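Local coordinates for protein aspartokinase (Synechocystis, PDB 3L76) that probably phosphorylates the beta-carboxyl group of L-aspartate with ATP, the first step toward lysine and threonine, and binds both amino acids in its ACT domains, at residues A[186-191]-A[580-585]; A[552-557]-A[574-579]. One frame throughout, in Å; residues are numbered along the deposited sequence.

Contact 1: residues A[186-191]-A[580-585]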
loop_
_atom_site.group_PDB
_atom_site.type_symbol
_atom_site.label_atom_id
_atom_site.label_comp_id
_atom_site.label_asym_id
_atom_site.label_seq_id
_atom_site.Cartn_x
_atom_site.Cartn_y
_atom_site.Cartn_z
ATOM N N ARG A 186 28.168 -5.528 25.088
ATOM C CA ARG A 186 27.503 -6.058 26.264
ATOM C C ARG A 186 28.387 -7.015 27.064
ATOM O O ARG A 186 28.179 -7.180 28.258
ATOM C CB ARG A 186 26.182 -6.733 25.879
ATOM C CG ARG A 186 25.055 -5.759 25.570
ATOM C CD ARG A 186 23.758 -6.489 25.207
ATOM N NE ARG A 186 23.538 -6.596 23.763
ATOM C CZ ARG A 186 23.747 -7.694 23.039
ATOM N NH1 ARG A 186 24.188 -8.804 23.615
ATOM N NH2 ARG A 186 23.510 -7.682 21.733
ATOM N N LEU A 187 29.374 -7.633 26.417
ATOM C CA LEU A 187 30.284 -8.535 27.121
ATOM C C LEU A 187 31.682 -7.951 27.240
ATOM O O LEU A 187 32.422 -8.288 28.155
ATOM C CB LEU A 187 30.349 -9.895 26.428
ATOM C CG LEU A 187 29.030 -10.506 25.962
ATOM C CD1 LEU A 187 29.267 -11.904 25.406
ATOM C CD2 LEU A 187 28.030 -10.544 27.095
ATOM N N VAL A 188 32.047 -7.079 26.308
ATOM C CA VAL A 188 33.367 -6.465 26.316
ATOM C C VAL A 188 33.275 -4.969 26.028
ATOM O O VAL A 188 33.384 -4.543 24.876
ATOM C CB VAL A 188 34.295 -7.132 25.294
ATOM C CG1 VAL A 188 35.687 -6.523 25.361
ATOM C CG2 VAL A 188 34.338 -8.645 25.524
ATOM N N PRO A 189 33.075 -4.164 27.085
ATOM C CA PRO A 189 32.873 -2.711 26.974
ATOM C C PRO A 189 33.971 -1.999 26.186
ATOM O O PRO A 189 33.709 -0.945 25.600
ATOM C CB PRO A 189 32.883 -2.242 28.436
ATOM C CG PRO A 189 32.474 -3.433 29.228
ATOM C CD PRO A 189 33.041 -4.623 28.487
ATOM N N GLU A 190 35.175 -2.566 26.170
ATOM C CA GLU A 190 36.300 -1.956 25.471
ATOM C C GLU A 190 36.232 -2.182 23.963
ATOM O O GLU A 190 37.160 -1.823 23.232
ATOM C CB GLU A 190 37.622 -2.484 26.011
ATOM C CG GLU A 190 37.706 -2.480 27.522
ATOM C CD GLU A 190 36.877 -3.580 28.156
ATOM O OE1 GLU A 190 36.098 -3.286 29.086
ATOM O OE2 GLU A 190 37.004 -4.740 27.720
ATOM N N ALA A 191 35.134 -2.785 23.510
ATOM C CA ALA A 191 34.887 -2.968 22.084
ATOM C C ALA A 191 35.041 -1.645 21.351
ATOM O O ALA A 191 34.455 -0.636 21.744
ATOM C CB ALA A 191 33.509 -3.543 21.849
ATOM N N ALA A 580 35.995 -16.571 27.859
ATOM C CA ALA A 580 36.744 -16.919 26.667
ATOM C C ALA A 580 36.691 -15.784 25.649
ATOM O O ALA A 580 37.664 -15.520 24.951
ATOM C CB ALA A 580 36.215 -18.214 26.077
ATOM N N LEU A 581 35.557 -15.098 25.583
ATOM C CA LEU A 581 35.416 -13.985 24.661
ATOM C C LEU A 581 36.358 -12.855 25.040
ATOM O O LEU A 581 36.993 -12.249 24.171
ATOM C CB LEU A 581 33.968 -13.479 24.613
ATOM C CG LEU A 581 33.723 -12.271 23.695
ATOM C CD1 LEU A 581 33.908 -12.619 22.224
ATOM C CD2 LEU A 581 32.350 -11.684 23.938
ATOM N N LYS A 582 36.436 -12.570 26.337
ATOM C CA LYS A 582 37.284 -11.495 26.835
ATOM C C LYS A 582 38.744 -11.809 26.544
ATOM O O LYS A 582 39.504 -10.946 26.117
ATOM C CB LYS A 582 37.072 -11.291 28.334
ATOM C CG LYS A 582 35.708 -10.732 28.729
ATOM C CD LYS A 582 35.600 -10.632 30.245
ATOM C CE LYS A 582 34.256 -10.099 30.711
ATOM N NZ LYS A 582 34.184 -10.097 32.203
ATOM N N ALA A 583 39.124 -13.059 26.766
ATOM C CA ALA A 583 40.483 -13.516 26.498
ATOM C C ALA A 583 40.875 -13.320 25.036
ATOM O O ALA A 583 41.964 -12.823 24.743
ATOM C CB ALA A 583 40.641 -14.977 26.902
ATOM N N ALA A 584 39.991 -13.724 24.125
ATOM C CA ALA A 584 40.225 -13.543 22.690
ATOM C C ALA A 584 40.351 -12.071 22.294
ATOM O O ALA A 584 41.203 -11.711 21.484
ATOM C CB ALA A 584 39.119 -14.219 21.868
ATOM N N HIS A 585 39.498 -11.221 22.858
ATOM C CA HIS A 585 39.518 -9.790 22.538
ATOM C C HIS A 585 40.806 -9.130 23.022
ATOM O O HIS A 585 41.339 -8.236 22.365
ATOM C CB HIS A 585 38.297 -9.075 23.132
ATOM C CG HIS A 585 37.971 -7.765 22.472
ATOM N ND1 HIS A 585 38.440 -6.555 22.939
ATOM C CD2 HIS A 585 37.209 -7.479 21.387
ATOM C CE1 HIS A 585 37.986 -5.582 22.167
ATOM N NE2 HIS A 585 37.239 -6.116 21.219
#
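Leu-581 reaches out from helix 577-587 to meet Leu-187 and Val-188, two neighbours in the loop between strands 170-175 and 196-198. Its CG stands anti to the backbone N (chi1 178°), and beyond it CD2 does most of the touching. CD2 of Leu-581 lies 3.4 Å from CD1 of Leu-187 and also near that residue's CB, the two leucine side chains crossing at about a right angle. CD2 of Leu-581 also meets CG2 of Val-188 at 4.0 Å. Leu-440 of strand 437-453 is packed against by both leucines, so the pair belongs to a larger apolar cluster. One residue on, Lys-582 contributes carbon rather than charge: its extended chain runs past Val-188 in the opposite direction, CG of Lys-582 lying 4.1 Å from CG2 of Val-188 and its CE 3.6 Å from the carbonyl O of Leu-187. One helical turn further along from Leu-581, His-585 closes the series. CG1 of Val-188 sits over one face of the imidazole of His-585, displaced toward the rim on the ND1 side, in a CH-pi contact 3.9 Å from the ring centroid and 22° off its normal. That methyl is anti to the backbone N (chi1 -177°), while CG2 is left to face Leu-581 and Lys-582; the two branches of one valine thus serve different partners. CA of Ala-191 approaches NE2 of His-585 at 4.0 Å, at the end of a type I turn that starts at Val-188. The same NE2 is hydrogen-bonded to OG1 of Thr-182, which probably helps to hold the ring's rotation. At this seam between amino acid kinase and ACT domains, the segments meet mainly through apolar carbons and a ring face, so the join probably depends on shape fit, with Thr-182 satisfying NE2 of the buried histidine.

Contact 2: residues A[552-557]-A[574-579]. With THR (threonine), chain C.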
loop_
_atom_site.group_PDB
_atom_site.type_symbol
_atom_site.label_atom_id
_atom_site.label_comp_id
_atom_site.label_asym_id
_atom_site.label_seq_id
_atom_site.Cartn_x
_atom_site.Cartn_y
_atom_site.Cartn_z
ATOM N N ALA A 552 43.916 -21.288 27.143
ATOM C CA ALA A 552 44.600 -22.142 28.088
ATOM C C ALA A 552 45.087 -21.353 29.299
ATOM O O ALA A 552 45.013 -21.847 30.428
ATOM C CB ALA A 552 45.755 -22.865 27.413
ATOM N N GLN A 553 45.580 -20.134 29.059
ATOM C CA GLN A 553 46.103 -19.276 30.127
ATOM C C GLN A 553 45.011 -18.935 31.125
ATOM O O GLN A 553 45.285 -18.562 32.261
ATOM C CB GLN A 553 46.715 -17.992 29.561
ATOM C CG GLN A 553 47.936 -18.220 28.683
ATOM C CD GLN A 553 48.337 -16.983 27.899
ATOM O OE1 GLN A 553 47.672 -15.952 27.962
ATOM N NE2 GLN A 553 49.427 -17.086 27.148
ATOM N N GLU A 554 43.770 -19.066 30.686
ATOM C CA GLU A 554 42.620 -18.876 31.551
ATOM C C GLU A 554 42.111 -20.220 32.038
ATOM O O GLU A 554 41.035 -20.300 32.606
ATOM C CB GLU A 554 41.508 -18.140 30.796
ATOM C CG GLU A 554 41.657 -16.638 30.830
ATOM C CD GLU A 554 41.327 -16.088 32.193
ATOM O OE1 GLU A 554 42.178 -15.384 32.769
ATOM O OE2 GLU A 554 40.220 -16.385 32.696
ATOM N N ASN A 555 42.895 -21.269 31.803
ATOM C CA ASN A 555 42.502 -22.641 32.118
ATOM C C ASN A 555 41.125 -22.986 31.558
ATOM O O ASN A 555 40.234 -23.431 32.276
ATOM C CB ASN A 555 42.564 -22.908 33.625
ATOM C CG ASN A 555 42.601 -24.388 33.951
ATOM O OD1 ASN A 555 41.889 -25.190 33.355
ATOM N ND2 ASN A 555 43.439 -24.755 34.900
ATOM N N ILE A 556 40.960 -22.764 30.261
ATOM C CA ILE A 556 39.703 -23.032 29.580
ATOM C C ILE A 556 39.903 -24.196 28.610
ATOM O O ILE A 556 40.778 -24.169 27.742
ATOM C CB ILE A 556 39.192 -21.765 28.840
ATOM C CG1 ILE A 556 38.687 -20.736 29.841
ATOM C CG2 ILE A 556 38.081 -22.095 27.871
ATOM C CD1 ILE A 556 38.325 -19.404 29.222
ATOM N N ASN A 557 39.112 -25.242 28.773
ATOM C CA ASN A 557 39.283 -26.405 27.927
ATOM C C ASN A 557 38.597 -26.222 26.583
ATOM O O ASN A 557 37.491 -25.687 26.505
ATOM C CB ASN A 557 38.765 -27.664 28.622
ATOM C CG ASN A 557 39.056 -28.920 27.828
ATOM O OD1 ASN A 557 40.201 -29.184 27.459
ATOM N ND2 ASN A 557 38.014 -29.700 27.551
ATOM N N GLN A 574 29.901 -23.632 28.541
ATOM C CA GLN A 574 29.015 -22.473 28.595
ATOM C C GLN A 574 29.333 -21.486 29.713
ATOM O O GLN A 574 29.291 -20.279 29.505
ATOM C CB GLN A 574 27.544 -22.906 28.678
ATOM C CG GLN A 574 26.586 -21.749 28.933
ATOM C CD GLN A 574 25.214 -21.969 28.335
ATOM O OE1 GLN A 574 24.876 -21.373 27.321
ATOM N NE2 GLN A 574 24.414 -22.817 28.962
ATOM N N ASP A 575 29.640 -21.984 30.902
ATOM C CA ASP A 575 29.894 -21.075 32.010
ATOM C C ASP A 575 31.249 -20.428 31.840
ATOM O O ASP A 575 31.779 -19.819 32.756
ATOM C CB ASP A 575 29.806 -21.795 33.356
ATOM C CG ASP A 575 30.905 -22.819 33.549
ATOM O OD1 ASP A 575 30.987 -23.371 34.656
ATOM O OD2 ASP A 575 31.684 -23.072 32.607
ATOM N N ARG A 576 31.800 -20.549 30.644
ATOM C CA ARG A 576 33.090 -19.953 30.364
ATOM C C ARG A 576 33.136 -19.172 29.050
ATOM O O ARG A 576 34.177 -18.630 28.690
ATOM C CB ARG A 576 34.153 -21.036 30.362
ATOM C CG ARG A 576 35.406 -20.590 31.021
ATOM C CD ARG A 576 35.400 -20.884 32.508
ATOM N NE ARG A 576 36.745 -21.310 32.836
ATOM C CZ ARG A 576 37.751 -20.477 33.065
ATOM N NH1 ARG A 576 37.555 -19.170 33.044
ATOM N NH2 ARG A 576 38.952 -20.957 33.328
ATOM N N GLY A 577 32.013 -19.124 28.338
ATOM C CA GLY A 577 31.923 -18.383 27.091
ATOM C C GLY A 577 32.362 -16.938 27.205
ATOM O O GLY A 577 33.192 -16.473 26.438
ATOM N N VAL A 578 31.805 -16.225 28.175
ATOM C CA VAL A 578 32.152 -14.826 28.365
ATOM C C VAL A 578 33.634 -14.665 28.677
ATOM O O VAL A 578 34.304 -13.806 28.102
ATOM C CB VAL A 578 31.309 -14.172 29.467
ATOM C CG1 VAL A 578 31.821 -12.772 29.756
ATOM C CG2 VAL A 578 29.852 -14.124 29.053
ATOM N N ASP A 579 34.151 -15.492 29.578
ATOM C CA ASP A 579 35.564 -15.410 29.929
ATOM C C ASP A 579 36.418 -15.632 28.690
ATOM O O ASP A 579 37.435 -14.974 28.492
ATOM C CB ASP A 579 35.933 -16.448 30.992
ATOM C CG ASP A 579 34.986 -16.442 32.168
ATOM O OD1 ASP A 579 33.768 -16.261 31.961
ATOM O OD2 ASP A 579 35.461 -16.635 33.303
HETATM N N THR C . 41.107 -29.955 25.138
HETATM C CA THR C . 42.451 -29.697 24.605
HETATM C C THR C . 42.888 -28.252 24.829
HETATM O O THR C . 42.109 -27.435 25.349
HETATM C CB THR C . 42.561 -30.060 23.111
HETATM O OG1 THR C . 41.655 -29.249 22.344
HETATM C CG2 THR C . 42.198 -31.525 22.911
HETATM O OXT THR C . 44.033 -27.900 24.519
#
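Ile-556 and Arg-576 reach toward each other tip to tip. CG1 of Ile-556 sits over the centre of one guanidinium face, 3.4 Å from CZ of Arg-576, and its CD1 continues to CG of Arg-576. The arginine chain is bent at chi2 (90°), which swings CD out of an extended course, and bends again at chi3. With a face taken by carbon, the edge serves the polar partners. NH2 of Arg-576 points at two consecutive carbonyls: a weak hydrogen bond runs from it to O of Asn-555 at 3.0 Å, and O of Glu-554 is a second acceptor, modelled too close for its length to be trusted. NH1 of Arg-576 forms a salt bridge of 3.3 Å to OD2 of Asp-579, which lies near the guanidinium plane although the nitrogen stands above the carboxylate plane. A long salt bridge of 3.9 Å joins NH1 of Arg-576 to OE2 of Glu-554, whose carboxylate is turned 70° from the guanidinium. The cation probably eases the repulsion between these two acids. An alanine in place of Ile-556 would probably uncover that guanidinium face and open a gap beside CB of Asp-579, allowing the arginine to turn more freely. Helix 543-552 ends here in a Schellman motif, with Asn-555 at positive phi as its C-prime residue, consistent with these carbonyls turning to the arginine. Beyond it, OD1 of Asn-557 accepts a 2.6 Å hydrogen bond from N of the bound threonine, whose pocket also includes Asp-280 and Gln-304. Within the ACT domain, the contact thus joins the loop leading from helix 543-552 into strand 560-563 to the start of helix 577-587, where Arg-576 occupies the N-cap position shortly after strand 567-573.

In the fold
Both contacts use helix 577-587, contact 2 at its first turn and contact 1 farther along, with centres about 12 Å apart. They meet where CD1 of Ile-556 packs on CA of Ala-580, 3.9 Å away. Contact 1 is partly buried and joins two domains through apolar side chains and a histidine face. Contact 2 lies at the surface within one ACT domain, where a salt-bridge network and backbone carbonyls are spread around a single arginine. Along the chain, the short closure at 552-557 and 574-579 is nested inside the much longer one between 186-191 and 580-585, linking a threonine-pocket loop and the kinase domain through one helix.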